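Side-chain contacts in amorpha-4,11-diene synthase (Artemisia annua, PDB 4GAX), which probably cyclises farnesyl diphosphate to a sesquiterpene with release of diphosphate, studied here as a mutant of alpha-bisabolol synthase: residues A[369-374]-A[429-434]; A[381-386]-A[437-442]; A[362-367]-A[375-380]; A[259-264]-A[301-306]; A[92-97]-A[295-300]. All blocks are in the same frame, centred on the assembly; numbering follows the deposited sequence.

Contact 1. Residues A[369-374]-A[429-434]; sequences AKEGKT and GMSDIV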
# COMPACT_ATOMS: atom_id res chain seq x y z
N ALA A 369 -1.26 -6.72 -26.81
CA ALA A 369 -0.84 -7.21 -28.13
C ALA A 369 -0.55 -6.05 -29.09
O ALA A 369 0.37 -6.13 -29.92
CB ALA A 369 -1.89 -8.15 -28.72
N LYS A 370 -1.32 -4.98 -28.97
CA LYS A 370 -1.14 -3.82 -29.85
C LYS A 370 0.18 -3.11 -29.52
O LYS A 370 0.91 -2.69 -30.43
CB LYS A 370 -2.34 -2.87 -29.74
CG LYS A 370 -2.06 -1.46 -30.25
CD LYS A 370 -3.00 -1.05 -31.37
CE LYS A 370 -2.56 0.29 -31.98
NZ LYS A 370 -3.62 1.34 -31.93
N GLU A 371 0.50 -3.02 -28.23
CA GLU A 371 1.77 -2.45 -27.78
C GLU A 371 2.95 -3.41 -27.97
O GLU A 371 4.08 -3.09 -27.61
CB GLU A 371 1.66 -1.99 -26.32
CG GLU A 371 0.97 -0.62 -26.17
CD GLU A 371 0.30 -0.39 -24.82
OE1 GLU A 371 0.55 -1.17 -23.87
OE2 GLU A 371 -0.49 0.57 -24.70
N GLY A 372 2.68 -4.58 -28.55
CA GLY A 372 3.70 -5.58 -28.81
C GLY A 372 4.13 -6.32 -27.55
O GLY A 372 5.24 -6.85 -27.48
N LYS A 373 3.24 -6.39 -26.56
CA LYS A 373 3.60 -6.97 -25.27
C LYS A 373 2.78 -8.21 -24.91
O LYS A 373 2.40 -8.38 -23.75
CB LYS A 373 3.49 -5.92 -24.18
CG LYS A 373 4.60 -4.89 -24.26
CD LYS A 373 4.17 -3.53 -23.77
CE LYS A 373 5.27 -2.50 -24.04
NZ LYS A 373 4.82 -1.11 -23.77
N THR A 374 2.53 -9.05 -25.90
CA THR A 374 1.80 -10.29 -25.70
C THR A 374 2.52 -11.22 -24.72
O THR A 374 1.87 -11.91 -23.93
CB THR A 374 1.54 -10.98 -27.04
OG1 THR A 374 0.64 -10.16 -27.80
CG2 THR A 374 0.94 -12.37 -26.87
N GLY A 429 -0.62 -3.61 -15.69
CA GLY A 429 -1.09 -2.24 -15.73
C GLY A 429 0.05 -1.27 -15.99
O GLY A 429 -0.16 -0.17 -16.50
N MET A 430 1.27 -1.69 -15.64
CA MET A 430 2.48 -0.90 -15.88
C MET A 430 3.39 -1.52 -16.93
O MET A 430 4.60 -1.64 -16.73
CB MET A 430 3.26 -0.71 -14.58
CG MET A 430 2.58 0.21 -13.61
SD MET A 430 3.57 0.52 -12.12
CE MET A 430 2.44 -0.22 -10.95
N SER A 431 2.80 -1.91 -18.05
CA SER A 431 3.51 -2.62 -19.11
C SER A 431 4.72 -1.88 -19.69
O SER A 431 5.67 -2.52 -20.16
CB SER A 431 2.53 -2.95 -20.24
OG SER A 431 1.63 -1.88 -20.43
N ASP A 432 4.69 -0.55 -19.69
CA ASP A 432 5.76 0.24 -20.30
C ASP A 432 7.13 0.06 -19.65
O ASP A 432 8.16 0.31 -20.28
CB ASP A 432 5.39 1.72 -20.30
CG ASP A 432 4.79 2.15 -18.98
OD1 ASP A 432 3.94 1.41 -18.44
OD2 ASP A 432 5.18 3.22 -18.47
N ILE A 433 7.14 -0.37 -18.38
CA ILE A 433 8.40 -0.50 -17.65
C ILE A 433 8.73 -1.94 -17.20
O ILE A 433 9.86 -2.22 -16.77
CB ILE A 433 8.46 0.43 -16.41
CG1 ILE A 433 7.51 -0.06 -15.32
CG2 ILE A 433 8.15 1.87 -16.81
CD1 ILE A 433 7.88 0.45 -13.93
N VAL A 434 7.76 -2.84 -17.29
CA VAL A 434 8.03 -4.23 -16.92
C VAL A 434 9.13 -4.86 -17.78
O VAL A 434 9.16 -4.67 -18.99
CB VAL A 434 6.76 -5.12 -16.96
CG1 VAL A 434 5.83 -4.74 -15.85
CG2 VAL A 434 6.06 -4.97 -18.29
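Lys373 and Ser431 mark the closest backbone approach, 7.5 Å between their CA atoms, where the turn after helix 351-370 faces the loop that follows helix 419-429. Gly372, with positive phi, ends the first helix in a Schellman motif, and Lys373 sits at the N-cap position of the next helix. The lysine points its side chain across: CG lies beside the backbone N (chi1 -72°), the chain bends at chi2, and from there it runs alongside Ser431. Its CD meets Ser431 CB at 3.9 Å, and its CE lies 3.9 Å from Ser431 O. Lys373 NZ stops 3.8 Å from Asp432 CA. The carboxylate of Asp432 is turned elsewhere, with OD1 6.0 Å from Lys373 NZ, too far for a salt bridge. At the margin, Glu371 OE1 approaches Ser431 OG to 3.7 Å. With an alanine at Lys373, Ser431 would probably lose its aliphatic cover and Asp432 a positive charge from its neighbourhood. Behind the loop, Met430 and Val434 pack on helix 519-535 of the all-helical terpene synthase fold. The chemistry is that of a loose surface contact: methylene packing carries it, and the opposite charges of Lys373 and Asp432 add at most a longer-range attraction.

Contact 2. Residues A[381-386]-A[437-442]; sequences KEFVKD and EAFEWA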
# COMPACT_ATOMS: atom_id res chain seq x y z
N LYS A 381 -1.05 -13.92 -17.38
CA LYS A 381 -2.17 -14.85 -17.45
C LYS A 381 -1.95 -16.10 -16.61
O LYS A 381 -2.86 -16.57 -15.92
CB LYS A 381 -2.43 -15.24 -18.91
CG LYS A 381 -3.49 -16.34 -19.07
CD LYS A 381 -3.90 -16.49 -20.53
CE LYS A 381 -2.79 -17.13 -21.36
NZ LYS A 381 -3.17 -17.26 -22.79
N GLU A 382 -0.73 -16.64 -16.67
CA GLU A 382 -0.41 -17.87 -15.94
C GLU A 382 -0.56 -17.66 -14.42
O GLU A 382 -0.95 -18.57 -13.70
CB GLU A 382 1.01 -18.32 -16.29
CG GLU A 382 1.50 -19.55 -15.54
CD GLU A 382 0.75 -20.82 -15.91
OE1 GLU A 382 0.10 -20.86 -16.98
OE2 GLU A 382 0.82 -21.78 -15.12
N PHE A 383 -0.26 -16.46 -13.95
CA PHE A 383 -0.44 -16.17 -12.53
C PHE A 383 -1.91 -16.17 -12.15
O PHE A 383 -2.28 -16.52 -11.02
CB PHE A 383 0.17 -14.81 -12.18
CG PHE A 383 1.66 -14.86 -11.93
CD1 PHE A 383 2.16 -15.05 -10.65
CD2 PHE A 383 2.55 -14.73 -12.99
CE1 PHE A 383 3.53 -15.09 -10.42
CE2 PHE A 383 3.92 -14.76 -12.76
CZ PHE A 383 4.41 -14.95 -11.47
N VAL A 384 -2.77 -15.78 -13.08
CA VAL A 384 -4.19 -15.80 -12.83
C VAL A 384 -4.66 -17.24 -12.75
O VAL A 384 -5.40 -17.62 -11.83
CB VAL A 384 -4.96 -15.04 -13.92
CG1 VAL A 384 -6.44 -14.96 -13.54
CG2 VAL A 384 -4.39 -13.64 -14.07
N LYS A 385 -4.20 -18.07 -13.69
CA LYS A 385 -4.54 -19.49 -13.67
C LYS A 385 -4.00 -20.14 -12.41
O LYS A 385 -4.67 -20.99 -11.82
CB LYS A 385 -3.96 -20.20 -14.88
CG LYS A 385 -4.61 -19.82 -16.19
CD LYS A 385 -3.94 -20.58 -17.31
CE LYS A 385 -4.58 -20.31 -18.65
NZ LYS A 385 -3.85 -21.07 -19.69
N ASP A 386 -2.79 -19.76 -12.01
CA ASP A 386 -2.17 -20.38 -10.83
C ASP A 386 -2.93 -20.03 -9.56
O ASP A 386 -2.98 -20.81 -8.61
CB ASP A 386 -0.70 -19.98 -10.69
CG ASP A 386 0.06 -20.92 -9.79
OD1 ASP A 386 0.08 -22.13 -10.11
OD2 ASP A 386 0.60 -20.48 -8.75
N GLU A 437 12.91 -9.64 -16.59
CA GLU A 437 13.53 -9.88 -15.29
C GLU A 437 12.54 -9.71 -14.15
O GLU A 437 12.63 -10.41 -13.14
CB GLU A 437 14.74 -8.96 -15.07
CG GLU A 437 15.97 -9.31 -15.91
CD GLU A 437 15.74 -9.13 -17.41
OE1 GLU A 437 14.93 -8.26 -17.80
OE2 GLU A 437 16.37 -9.88 -18.21
N ALA A 438 11.60 -8.77 -14.30
CA ALA A 438 10.64 -8.53 -13.25
C ALA A 438 9.76 -9.76 -13.11
O ALA A 438 9.45 -10.19 -12.00
CB ALA A 438 9.81 -7.31 -13.55
N PHE A 439 9.38 -10.34 -14.24
CA PHE A 439 8.57 -11.56 -14.21
C PHE A 439 9.34 -12.75 -13.69
O PHE A 439 8.79 -13.59 -12.98
CB PHE A 439 7.97 -11.87 -15.58
CG PHE A 439 6.57 -11.34 -15.75
CD1 PHE A 439 5.52 -11.90 -15.05
CD2 PHE A 439 6.32 -10.27 -16.60
CE1 PHE A 439 4.23 -11.42 -15.20
CE2 PHE A 439 5.04 -9.79 -16.76
CZ PHE A 439 3.99 -10.37 -16.06
N GLU A 440 10.62 -12.84 -14.06
CA GLU A 440 11.48 -13.87 -13.49
C GLU A 440 11.48 -13.75 -11.97
O GLU A 440 11.37 -14.75 -11.25
CB GLU A 440 12.90 -13.75 -14.04
CG GLU A 440 13.03 -14.07 -15.52
CD GLU A 440 14.41 -13.72 -16.07
OE1 GLU A 440 15.24 -13.17 -15.31
OE2 GLU A 440 14.66 -13.99 -17.27
N TRP A 441 11.61 -12.52 -11.48
CA TRP A 441 11.54 -12.28 -10.04
C TRP A 441 10.23 -12.82 -9.47
O TRP A 441 10.23 -13.62 -8.53
CB TRP A 441 11.66 -10.78 -9.74
CG TRP A 441 11.63 -10.50 -8.28
CD1 TRP A 441 12.65 -10.69 -7.39
CD2 TRP A 441 10.53 -10.00 -7.53
NE1 TRP A 441 12.25 -10.33 -6.13
CE2 TRP A 441 10.95 -9.90 -6.19
CE3 TRP A 441 9.22 -9.63 -7.86
CZ2 TRP A 441 10.11 -9.44 -5.18
CZ3 TRP A 441 8.39 -9.17 -6.86
CH2 TRP A 441 8.83 -9.08 -5.53
N ALA A 442 9.13 -12.39 -10.07
CA ALA A 442 7.78 -12.83 -9.69
C ALA A 442 7.63 -14.35 -9.61
O ALA A 442 7.01 -14.86 -8.68
CB ALA A 442 6.74 -12.25 -10.64
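Phe383 reaches across to Phe439 and Ala442, within the all-helical metal-binding domain of the terpene synthase. Its CB leaves helix 374-399 toward helix 436-443, and with CG beside the backbone N (chi1 -83°) the ring is carried outward, so that its far end does the touching. On one branch, Phe383 CE2 arrives in the plane of the Phe439 ring, at its edge, 4.0 Å from Phe439 CD1. On the other, Phe383 CE1 has Ala442 O lying in its own ring plane, 3.9 Å away. Between them CZ, the tip, rests 3.7 Å from Ala442 CB. The two rings pass side by side, pointing opposite ways. Asn420 and Thr424 of helix 419-429 also touch Phe383, and Phe439 has Tyr427 edge-to-face against it. A serine here would probably open a gap beside Ala442 and leave the Phe439 edge without its neighbour. What joins the two helices at this point is mostly dispersion between carbon surfaces, with one carbonyl oxygen at the ring edge, and a small alanine makes room for the ring tip.

Contact 3. Residues A[362-367]-A[375-380]; sequences TEMEEI and NIFNCG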
# COMPACT_ATOMS: atom_id res chain seq x y z
N THR A 362 -9.56 -10.29 -21.89
CA THR A 362 -9.41 -10.19 -23.34
C THR A 362 -9.19 -8.73 -23.78
O THR A 362 -8.40 -8.47 -24.68
CB THR A 362 -10.60 -10.79 -24.07
OG1 THR A 362 -10.63 -12.20 -23.80
CG2 THR A 362 -10.49 -10.56 -25.57
N GLU A 363 -9.87 -7.80 -23.13
CA GLU A 363 -9.64 -6.39 -23.43
C GLU A 363 -8.19 -6.00 -23.15
O GLU A 363 -7.56 -5.26 -23.92
CB GLU A 363 -10.62 -5.50 -22.67
CG GLU A 363 -10.10 -4.09 -22.48
CD GLU A 363 -11.18 -3.09 -22.15
OE1 GLU A 363 -10.83 -1.90 -21.97
OE2 GLU A 363 -12.37 -3.47 -22.08
N MET A 364 -7.63 -6.51 -22.05
CA MET A 364 -6.24 -6.19 -21.69
C MET A 364 -5.25 -6.90 -22.61
O MET A 364 -4.20 -6.34 -22.98
CB MET A 364 -5.98 -6.53 -20.22
CG MET A 364 -4.53 -6.31 -19.78
SD MET A 364 -3.92 -4.61 -19.99
CE MET A 364 -4.90 -3.74 -18.79
N GLU A 365 -5.58 -8.13 -23.00
CA GLU A 365 -4.76 -8.91 -23.91
C GLU A 365 -4.63 -8.20 -25.25
O GLU A 365 -3.56 -8.21 -25.88
CB GLU A 365 -5.39 -10.29 -24.14
CG GLU A 365 -4.62 -11.17 -25.12
CD GLU A 365 -5.16 -12.59 -25.22
OE1 GLU A 365 -6.29 -12.85 -24.74
OE2 GLU A 365 -4.46 -13.46 -25.78
N GLU A 366 -5.74 -7.60 -25.70
CA GLU A 366 -5.76 -6.87 -26.98
C GLU A 366 -4.96 -5.58 -26.88
O GLU A 366 -4.26 -5.21 -27.82
CB GLU A 366 -7.21 -6.58 -27.41
CG GLU A 366 -7.96 -7.85 -27.85
CD GLU A 366 -9.44 -7.61 -28.14
OE1 GLU A 366 -9.98 -6.53 -27.77
OE2 GLU A 366 -10.08 -8.50 -28.75
N ILE A 367 -5.08 -4.89 -25.74
CA ILE A 367 -4.30 -3.68 -25.49
C ILE A 367 -2.80 -3.98 -25.52
O ILE A 367 -2.03 -3.28 -26.18
CB ILE A 367 -4.69 -3.01 -24.15
CG1 ILE A 367 -6.05 -2.32 -24.28
CG2 ILE A 367 -3.64 -1.99 -23.71
CD1 ILE A 367 -6.66 -1.85 -22.94
N ASN A 375 3.85 -11.20 -24.75
CA ASN A 375 4.63 -12.04 -23.84
C ASN A 375 4.42 -11.64 -22.40
O ASN A 375 4.37 -12.50 -21.52
CB ASN A 375 6.11 -12.03 -24.21
CG ASN A 375 6.38 -12.71 -25.54
OD1 ASN A 375 5.70 -13.68 -25.91
ND2 ASN A 375 7.35 -12.19 -26.29
N ILE A 376 4.29 -10.34 -22.15
CA ILE A 376 3.97 -9.85 -20.82
C ILE A 376 2.54 -10.23 -20.45
O ILE A 376 2.27 -10.61 -19.31
CB ILE A 376 4.24 -8.32 -20.70
CG1 ILE A 376 5.71 -8.09 -20.34
CG2 ILE A 376 3.33 -7.66 -19.66
CD1 ILE A 376 6.39 -7.04 -21.19
N PHE A 377 1.61 -10.17 -21.40
CA PHE A 377 0.27 -10.63 -21.07
C PHE A 377 0.26 -12.12 -20.70
O PHE A 377 -0.37 -12.52 -19.71
CB PHE A 377 -0.75 -10.38 -22.19
CG PHE A 377 -2.10 -10.97 -21.89
CD1 PHE A 377 -2.98 -10.30 -21.04
CD2 PHE A 377 -2.47 -12.21 -22.39
CE1 PHE A 377 -4.22 -10.85 -20.72
CE2 PHE A 377 -3.70 -12.76 -22.08
CZ PHE A 377 -4.57 -12.08 -21.24
N ASN A 378 0.97 -12.93 -21.48
CA ASN A 378 0.94 -14.37 -21.27
C ASN A 378 1.61 -14.75 -19.95
O ASN A 378 1.18 -15.69 -19.30
CB ASN A 378 1.58 -15.12 -22.45
CG ASN A 378 0.71 -15.10 -23.69
OD1 ASN A 378 -0.52 -15.09 -23.61
ND2 ASN A 378 1.35 -15.09 -24.86
N CYS A 379 2.65 -14.02 -19.58
CA CYS A 379 3.25 -14.23 -18.27
C CYS A 379 2.24 -13.93 -17.17
O CYS A 379 2.05 -14.75 -16.26
CB CYS A 379 4.51 -13.37 -18.10
SG CYS A 379 5.93 -13.95 -19.08
N GLY A 380 1.57 -12.78 -17.26
CA GLY A 380 0.53 -12.42 -16.30
C GLY A 380 -0.59 -13.46 -16.22
O GLY A 380 -1.03 -13.85 -15.13
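The Glu365 side chain lies across the ring of Phe377 and makes most of this contact. Both residues swing CG anti to the backbone N (chi1 179° for Glu365, 175° for Phe377), which brings the glutamate chain and the ring together between the helices. Glu365 CB stands over the centre of the Phe377 face in a CH-pi contact, 3.5 Å from the ring centroid. The extended chain then travels outward above the ring toward its rim: CG is 3.6 Å from Phe377 CD2, and CD is 3.5 Å from Phe377 CE2. The carboxylate plane ends only 14° from that of the ring, so it hangs nearly parallel to the ring, above it and past the CE2 edge. Met364 adds a looser touch, its CG 4.5 Å from Phe377 CD1, before its end turns away to pack on Phe304. Tyr361 and Leu368 of helix 351-370 also pack on Phe377. This is the seam of a helical hairpin, two consecutive helices joined by a short turn, within the all-helical fold of the terpene synthase metal-binding domain.

Contact 4. Residues A[259-264]-A[301-306]; sequences LSQLSK and ARIFLA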
# COMPACT_ATOMS: atom_id res chain seq x y z
N LEU A 259 -13.29 6.12 -10.45
CA LEU A 259 -14.29 5.40 -9.68
C LEU A 259 -15.65 5.48 -10.35
O LEU A 259 -16.46 4.55 -10.25
CB LEU A 259 -14.36 5.96 -8.26
CG LEU A 259 -15.37 5.29 -7.32
CD1 LEU A 259 -15.21 3.78 -7.29
CD2 LEU A 259 -15.21 5.86 -5.91
N SER A 260 -15.92 6.61 -11.02
CA SER A 260 -17.13 6.72 -11.83
C SER A 260 -17.16 5.70 -12.98
O SER A 260 -18.19 5.06 -13.25
CB SER A 260 -17.25 8.14 -12.39
OG SER A 260 -18.32 8.22 -13.33
N GLN A 261 -16.03 5.57 -13.67
CA GLN A 261 -15.91 4.59 -14.75
C GLN A 261 -16.04 3.17 -14.20
O GLN A 261 -16.73 2.34 -14.78
CB GLN A 261 -14.58 4.77 -15.48
CG GLN A 261 -14.45 6.13 -16.16
CD GLN A 261 -13.03 6.44 -16.61
OE1 GLN A 261 -12.57 7.58 -16.53
NE2 GLN A 261 -12.33 5.42 -17.10
N LEU A 262 -15.41 2.91 -13.07
CA LEU A 262 -15.52 1.60 -12.45
C LEU A 262 -16.92 1.30 -11.95
O LEU A 262 -17.37 0.15 -12.02
CB LEU A 262 -14.51 1.47 -11.30
CG LEU A 262 -13.11 1.19 -11.82
CD1 LEU A 262 -12.09 1.54 -10.73
CD2 LEU A 262 -12.99 -0.29 -12.23
N SER A 263 -17.60 2.34 -11.47
CA SER A 263 -18.95 2.19 -10.96
C SER A 263 -19.90 1.81 -12.08
O SER A 263 -20.79 0.99 -11.88
CB SER A 263 -19.43 3.47 -10.24
OG SER A 263 -18.60 3.73 -9.12
N LYS A 264 -19.70 2.41 -13.26
CA LYS A 264 -20.57 2.11 -14.41
C LYS A 264 -20.36 0.68 -14.89
O LYS A 264 -21.32 -0.05 -15.14
CB LYS A 264 -20.33 3.08 -15.56
CG LYS A 264 -21.17 4.34 -15.48
CD LYS A 264 -20.52 5.51 -16.20
CE LYS A 264 -21.00 6.82 -15.61
NZ LYS A 264 -20.42 7.99 -16.33
N ALA A 301 -3.60 1.66 -14.87
CA ALA A 301 -3.22 0.54 -14.00
C ALA A 301 -4.17 0.39 -12.83
O ALA A 301 -4.55 -0.73 -12.50
CB ALA A 301 -1.78 0.68 -13.51
N ARG A 302 -4.57 1.51 -12.20
CA ARG A 302 -5.53 1.44 -11.10
C ARG A 302 -6.88 0.87 -11.52
O ARG A 302 -7.50 0.06 -10.79
CB ARG A 302 -5.77 2.84 -10.50
CG ARG A 302 -4.70 3.32 -9.54
CD ARG A 302 -5.20 4.54 -8.77
NE ARG A 302 -5.36 5.70 -9.66
CZ ARG A 302 -4.34 6.44 -10.09
NH1 ARG A 302 -3.09 6.14 -9.72
NH2 ARG A 302 -4.58 7.49 -10.88
N ILE A 303 -7.37 1.31 -12.67
CA ILE A 303 -8.69 0.87 -13.12
C ILE A 303 -8.67 -0.63 -13.40
O ILE A 303 -9.57 -1.36 -12.98
CB ILE A 303 -9.16 1.66 -14.36
CG1 ILE A 303 -9.52 3.09 -13.94
CG2 ILE A 303 -10.36 0.97 -15.02
CD1 ILE A 303 -9.76 4.04 -15.11
N PHE A 304 -7.62 -1.11 -14.06
CA PHE A 304 -7.53 -2.54 -14.37
C PHE A 304 -7.39 -3.36 -13.08
O PHE A 304 -8.01 -4.41 -12.93
CB PHE A 304 -6.33 -2.83 -15.28
CG PHE A 304 -6.23 -4.26 -15.69
CD1 PHE A 304 -7.26 -4.85 -16.40
CD2 PHE A 304 -5.15 -5.04 -15.29
CE1 PHE A 304 -7.20 -6.21 -16.77
CE2 PHE A 304 -5.08 -6.40 -15.64
CZ PHE A 304 -6.11 -6.98 -16.39
N LEU A 305 -6.57 -2.88 -12.15
CA LEU A 305 -6.33 -3.58 -10.90
C LEU A 305 -7.62 -3.67 -10.11
O LEU A 305 -7.93 -4.72 -9.53
CB LEU A 305 -5.23 -2.89 -10.10
CG LEU A 305 -4.91 -3.41 -8.69
CD1 LEU A 305 -4.45 -4.86 -8.71
CD2 LEU A 305 -3.79 -2.52 -8.05
N ALA A 306 -8.39 -2.59 -10.10
CA ALA A 306 -9.66 -2.60 -9.40
C ALA A 306 -10.59 -3.67 -9.99
O ALA A 306 -11.25 -4.40 -9.24
CB ALA A 306 -10.32 -1.22 -9.48
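Leu259 O, one turn ahead of the Leu262 that packs on Ile303 and Ala306, accepts two hydrogen bonds from the same residue: Ser263 OG at 2.6 Å and Ser263 N at 2.8 Å. They arrive from opposite faces of its plane, the hydroxyl tilted 33° out of it, and the short side-chain bond satisfies a buried serine. Leu262 makes the bridge between helices, its CG opposite the carbonyl carbon (chi1 -78°), which points both methyls at the partner. CD1 comes within 3.5 Å of Ala306 CB, while Leu262 CD2 lies 4.0 Å from Ile303 CG2 and 3.7 Å from Ile303 O. At the margin, Gln261 and Ile303 side chains cross at about a right angle, Gln261 NE2 3.5 Å from Ile303 CD1. The axes of the two short segments approach to 10.4 Å and their directions differ by 31°. Arg302 forms a salt bridge with Glu258, a second tie between these helices. Tyr286 of helix 282-292 also packs on Leu262, and Leu305 reaches helix 419-429.

Contact 5. Residues A[92-97]-A[295-300]; sequences ISYLFE and EPQYSR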
# COMPACT_ATOMS: atom_id res chain seq x y z
N ILE A 92 2.87 15.61 -3.34
CA ILE A 92 3.14 16.13 -4.69
C ILE A 92 4.49 15.71 -5.26
O ILE A 92 5.02 16.34 -6.19
CB ILE A 92 3.01 17.66 -4.76
CG1 ILE A 92 3.63 18.31 -3.52
CG2 ILE A 92 1.55 18.06 -4.86
CD1 ILE A 92 3.71 19.82 -3.65
N SER A 93 5.06 14.64 -4.72
CA SER A 93 6.34 14.15 -5.23
C SER A 93 6.25 13.76 -6.71
O SER A 93 7.22 13.92 -7.45
CB SER A 93 6.86 13.00 -4.37
OG SER A 93 5.95 11.92 -4.39
N TYR A 94 5.07 13.30 -7.15
CA TYR A 94 4.89 12.92 -8.57
C TYR A 94 5.07 14.08 -9.53
O TYR A 94 5.28 13.87 -10.72
CB TYR A 94 3.52 12.28 -8.81
CG TYR A 94 2.36 13.19 -8.52
CD1 TYR A 94 1.81 14.02 -9.51
CD2 TYR A 94 1.80 13.24 -7.24
CE1 TYR A 94 0.74 14.86 -9.23
CE2 TYR A 94 0.73 14.07 -6.96
CZ TYR A 94 0.21 14.88 -7.95
OH TYR A 94 -0.85 15.70 -7.65
N LEU A 95 4.97 15.32 -9.02
CA LEU A 95 5.23 16.49 -9.86
C LEU A 95 6.72 16.71 -10.08
O LEU A 95 7.12 17.38 -11.02
CB LEU A 95 4.63 17.75 -9.23
CG LEU A 95 3.11 17.82 -9.10
CD1 LEU A 95 2.75 19.17 -8.52
CD2 LEU A 95 2.45 17.63 -10.45
N PHE A 96 7.54 16.14 -9.20
CA PHE A 96 8.98 16.40 -9.23
C PHE A 96 9.82 15.13 -9.15
O PHE A 96 10.83 15.07 -8.44
CB PHE A 96 9.34 17.32 -8.06
CG PHE A 96 8.50 18.56 -8.01
CD1 PHE A 96 8.75 19.61 -8.88
CD2 PHE A 96 7.45 18.68 -7.11
CE1 PHE A 96 7.98 20.77 -8.85
CE2 PHE A 96 6.67 19.84 -7.07
CZ PHE A 96 6.94 20.89 -7.95
N GLU A 97 9.37 14.11 -9.88
CA GLU A 97 9.98 12.79 -9.85
C GLU A 97 11.45 12.85 -10.22
O GLU A 97 12.31 12.37 -9.47
CB GLU A 97 9.25 11.86 -10.82
CG GLU A 97 9.05 10.46 -10.30
CD GLU A 97 8.10 10.42 -9.11
OE1 GLU A 97 6.87 10.51 -9.33
OE2 GLU A 97 8.58 10.31 -7.97
N GLU A 295 -0.68 7.96 -8.06
CA GLU A 295 -0.26 9.04 -8.94
C GLU A 295 -0.99 9.05 -10.29
O GLU A 295 -1.43 7.99 -10.77
CB GLU A 295 1.26 8.99 -9.14
CG GLU A 295 2.03 9.17 -7.81
CD GLU A 295 2.32 7.83 -7.12
OE1 GLU A 295 1.64 6.82 -7.41
OE2 GLU A 295 3.25 7.79 -6.29
N PRO A 296 -1.12 10.24 -10.90
CA PRO A 296 -1.93 10.37 -12.11
C PRO A 296 -1.44 9.50 -13.24
O PRO A 296 -2.26 9.02 -14.01
CB PRO A 296 -1.80 11.86 -12.47
CG PRO A 296 -0.66 12.38 -11.66
CD PRO A 296 -0.59 11.53 -10.43
N GLN A 297 -0.13 9.25 -13.31
CA GLN A 297 0.46 8.47 -14.38
C GLN A 297 -0.08 7.03 -14.40
O GLN A 297 -0.05 6.35 -15.43
CB GLN A 297 1.99 8.45 -14.23
CG GLN A 297 2.68 9.85 -14.28
CD GLN A 297 2.40 10.74 -13.05
OE1 GLN A 297 1.95 10.27 -12.02
NE2 GLN A 297 2.68 12.03 -13.18
N TYR A 298 -0.56 6.56 -13.25
CA TYR A 298 -0.99 5.17 -13.11
C TYR A 298 -2.51 4.93 -13.14
O TYR A 298 -3.01 3.92 -12.64
CB TYR A 298 -0.36 4.59 -11.84
CG TYR A 298 1.15 4.72 -11.88
CD1 TYR A 298 1.89 4.09 -12.86
CD2 TYR A 298 1.82 5.50 -10.94
CE1 TYR A 298 3.28 4.20 -12.91
CE2 TYR A 298 3.24 5.62 -10.97
CZ TYR A 298 3.95 4.96 -11.96
OH TYR A 298 5.33 5.08 -12.01
N SER A 299 -3.24 5.86 -13.73
CA SER A 299 -4.69 5.76 -13.88
C SER A 299 -5.19 4.47 -14.54
O SER A 299 -6.08 3.80 -14.01
CB SER A 299 -5.22 6.96 -14.68
OG SER A 299 -6.63 6.96 -14.62
N ARG A 300 -4.62 4.11 -15.69
CA ARG A 300 -5.04 2.88 -16.37
C ARG A 300 -4.76 1.66 -15.52
O ARG A 300 -5.58 0.73 -15.45
CB ARG A 300 -4.35 2.72 -17.73
CG ARG A 300 -4.80 3.72 -18.78
CD ARG A 300 -4.53 3.21 -20.20
NE ARG A 300 -5.50 2.19 -20.62
CZ ARG A 300 -6.71 2.46 -21.10
NH1 ARG A 300 -7.12 3.72 -21.23
NH2 ARG A 300 -7.53 1.47 -21.46
O HOH W 1 4.51 9.88 -5.72
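Tyr94 meets Pro296 through carbon. Its CG sits between the backbone N and the carbonyl carbon (chi1 62°), which presents one ring face to the proline: Pro296 CD lies 3.8 Å from the ring centroid and 21° off the normal, a CH-pi contact shifted toward the rim. The proline CG lies over the same side, 3.7 Å from Tyr94 CE1. At the root of the tyrosine, Tyr94 CB packs on Glu295 CG at 3.6 Å, and the glutamate chain then bends at chi2, its carboxylate plane nearly perpendicular to the ring.

The polar part runs through a water. It donates a hydrogen bond to Glu295 OE2 at 2.5 Å and is bonded to Ser93 OG at 2.8 Å, so the two segments share a bridge beside the aromatic contact. Glu295 OE2 also forms a salt bridge with Arg293, which would probably offset its charge. Gln297 comes near with long approaches, its NE2 4.0 Å from Tyr94 O.

In the fold, this joins the loop between helices 77-89 and 97-111, in the N-terminal family region, to the residues leading into helix 299-322, in the metal-binding family region. Helix 238-269 lies against both sides: Leu251 touches Tyr94 and Pro296, and Glu247 shares a hydrogen bond with the Tyr94 hydroxyl.

Overall arrangement
Going along the chain, contact 5 opens first, at 92-97, and closes at 295-300, tying the N-terminal region to the start of helix 299-322. Before it closes, contact 4 opens on helix 238-269, and it ends at 301-306, so the two cross; Arg302 NH1 lies 2.7 Å from Glu295 O, a probable hydrogen bond between them. Contact 3 then closes the short turn between helices 351-370 and 374-399. Contact 1 starts at the end of helix 351-370, between the two segments of contact 3, and closes at 429-434, crossing it; contact 2 crosses contact 1 in turn by reaching 437-442. None nests within another. Gly429 on Ala301 and Met430 on Tyr298 connect the later group to the earlier one.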